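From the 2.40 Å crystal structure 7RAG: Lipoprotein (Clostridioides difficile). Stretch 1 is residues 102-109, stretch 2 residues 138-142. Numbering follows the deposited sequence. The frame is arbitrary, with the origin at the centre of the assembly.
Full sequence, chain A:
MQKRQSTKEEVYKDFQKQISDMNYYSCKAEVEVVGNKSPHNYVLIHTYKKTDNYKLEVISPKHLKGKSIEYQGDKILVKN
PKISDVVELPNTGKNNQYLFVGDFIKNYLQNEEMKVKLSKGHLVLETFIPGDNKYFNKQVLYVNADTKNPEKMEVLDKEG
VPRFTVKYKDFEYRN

Stretch 1 (102-109) GDFIKNYL
Stretch 2, residues 138-142: KQVLY

Residues 138-142 form an extended strand, with phi between -102° and -137° and psi between 120° and 142°, and the strand continues later in the chain. Residues 102-109 are irregular. Gly102, at phi/psi 108/-16, takes up a conformation that would jam a CB against the preceding carbonyl, so glycine suits it. Asp103 (-77/116) is extended, Phe104 (-120/-31) bends the chain, Ile105 (-63/143) extends it again, and Lys106 (79/-6) has positive phi. Asn107 (-108/-40), Tyr108 (-85/-10) and Leu109 (-81/-60) complete the segment. The turn is closed by Tyr108 N to Phe104 O at 3.1 Å, with a weak bond from Asn107 N to the same Phe104 O at 3.5 Å. The closest CA atoms across the stretches, those of Phe104 and Leu141, lie 7.9 Å apart, so side chains fill the gap.

Strand alternation sets the pattern: Gln139 and Leu141 point toward the loop, whereas Val140 points away. Tyr108 (chi1 -67°, m; chi2 -75°) reaches across to both inward residues. Its OH donates a weak hydrogen bond to Gln139 O at 2.9 Å, giving the phenol a polar partner at the end of an otherwise apolar ring. Leu141 (t, p) sets CB over one face of that ring, 3.8 Å from the centroid and 20° off the normal, a CH-pi contact in which an aliphatic carbon meets the pi cloud; Leu141 CB lies 3.6 Å from Tyr108 CZ. Leu141 CD2 also packs 4.1 Å from Phe104 CB. Phe104 (chi1 58°, p; chi2 95°) starts toward the strand, but its ring leads away.

The extended side chain of Gln139 (t, t, chi3 7°) brings its amide up to that of Asn107 (chi1 176°, t; chi2 -123°), with Asn107 OD1 and Gln139 OE1 modelled 3.1 Å apart, a spacing of two acceptors that leaves the amide orientations open. Together the stretches bury 303 Å².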

# COMPACT_ATOMS: atom_id res chain seq x y z
N GLY A 102 22.65 0.96 -6.23
CA GLY A 102 22.32 2.01 -7.18
C GLY A 102 21.67 3.23 -6.54
O GLY A 102 21.61 4.30 -7.17
N ASP A 103 21.17 3.10 -5.31
CA ASP A 103 20.60 4.23 -4.58
C ASP A 103 21.72 5.11 -4.06
O ASP A 103 22.51 4.67 -3.22
CB ASP A 103 19.72 3.72 -3.44
CG ASP A 103 19.15 4.83 -2.59
OD1 ASP A 103 19.17 6.01 -3.02
OD2 ASP A 103 18.68 4.51 -1.47
N PHE A 104 21.78 6.34 -4.53
CA PHE A 104 22.86 7.24 -4.16
C PHE A 104 22.40 8.51 -3.48
O PHE A 104 23.16 9.05 -2.67
CB PHE A 104 23.69 7.64 -5.40
CG PHE A 104 22.88 8.29 -6.47
CD1 PHE A 104 22.81 9.67 -6.54
CD2 PHE A 104 22.19 7.53 -7.39
CE1 PHE A 104 22.07 10.29 -7.51
CE2 PHE A 104 21.44 8.14 -8.38
CZ PHE A 104 21.37 9.53 -8.44
N ILE A 105 21.20 9.03 -3.77
CA ILE A 105 20.73 10.18 -3.02
C ILE A 105 20.56 9.78 -1.57
O ILE A 105 20.13 8.65 -1.26
CB ILE A 105 19.39 10.74 -3.54
CG1 ILE A 105 19.36 10.85 -5.06
CG2 ILE A 105 19.13 12.11 -2.91
CD1 ILE A 105 18.04 11.46 -5.57
N LYS A 106 20.88 10.70 -0.67
CA LYS A 106 20.65 10.61 0.77
C LYS A 106 21.69 9.75 1.48
O LYS A 106 21.68 9.71 2.71
CB LYS A 106 19.24 10.10 1.14
CG LYS A 106 18.11 11.14 1.00
CD LYS A 106 16.77 10.57 1.49
CE LYS A 106 16.97 9.29 2.31
NZ LYS A 106 15.69 8.83 2.92
N ASN A 107 22.59 9.08 0.77
CA ASN A 107 23.82 8.61 1.41
C ASN A 107 25.03 9.41 0.97
O ASN A 107 25.90 9.73 1.79
CB ASN A 107 24.08 7.13 1.13
CG ASN A 107 25.42 6.66 1.70
OD1 ASN A 107 26.28 6.13 0.98
ND2 ASN A 107 25.62 6.86 3.01
N TYR A 108 25.10 9.75 -0.32
CA TYR A 108 26.11 10.68 -0.81
C TYR A 108 25.67 12.12 -0.66
O TYR A 108 26.50 13.02 -0.84
CB TYR A 108 26.45 10.35 -2.26
CG TYR A 108 27.13 9.02 -2.34
CD1 TYR A 108 28.46 8.88 -1.94
CD2 TYR A 108 26.44 7.88 -2.74
CE1 TYR A 108 29.10 7.64 -1.97
CE2 TYR A 108 27.07 6.64 -2.79
CZ TYR A 108 28.40 6.53 -2.40
OH TYR A 108 29.03 5.30 -2.45
N LEU A 109 24.40 12.36 -0.32
CA LEU A 109 23.96 13.69 0.09
C LEU A 109 24.30 13.94 1.55
O LEU A 109 25.04 14.87 1.89
CB LEU A 109 22.46 13.84 -0.13
CG LEU A 109 21.85 15.13 0.41
CD1 LEU A 109 22.36 16.34 -0.37
CD2 LEU A 109 20.33 15.05 0.38
N LYS A 138 32.56 -1.63 1.08
CA LYS A 138 32.71 -0.21 0.80
C LYS A 138 31.93 0.11 -0.45
O LYS A 138 31.87 -0.70 -1.38
CB LYS A 138 34.21 0.18 0.66
N GLN A 139 31.30 1.28 -0.46
CA GLN A 139 30.47 1.77 -1.55
C GLN A 139 31.19 2.94 -2.21
O GLN A 139 31.48 3.94 -1.54
CB GLN A 139 29.10 2.18 -1.01
CG GLN A 139 27.96 2.12 -1.99
CD GLN A 139 26.71 2.78 -1.44
OE1 GLN A 139 26.75 3.39 -0.38
NE2 GLN A 139 25.60 2.65 -2.16
N VAL A 140 31.49 2.82 -3.50
CA VAL A 140 32.21 3.86 -4.23
C VAL A 140 31.36 4.35 -5.38
O VAL A 140 30.95 3.56 -6.25
CB VAL A 140 33.58 3.37 -4.75
CG1 VAL A 140 34.34 4.55 -5.34
CG2 VAL A 140 34.36 2.74 -3.63
N LEU A 141 31.14 5.66 -5.43
CA LEU A 141 30.35 6.31 -6.47
C LEU A 141 31.25 7.23 -7.29
O LEU A 141 31.98 8.06 -6.73
CB LEU A 141 29.21 7.12 -5.86
CG LEU A 141 28.29 7.85 -6.84
CD1 LEU A 141 27.34 6.91 -7.58
CD2 LEU A 141 27.52 8.93 -6.08
N TYR A 142 31.19 7.07 -8.61
CA TYR A 142 31.88 7.95 -9.55
C TYR A 142 30.85 8.92 -10.11
O TYR A 142 29.86 8.49 -10.72
CB TYR A 142 32.54 7.16 -10.67
CG TYR A 142 33.60 6.22 -10.15
CD1 TYR A 142 34.94 6.57 -10.18
CD2 TYR A 142 33.25 4.98 -9.61
CE1 TYR A 142 35.90 5.72 -9.69
CE2 TYR A 142 34.20 4.13 -9.12
CZ TYR A 142 35.53 4.50 -9.16
OH TYR A 142 36.48 3.64 -8.66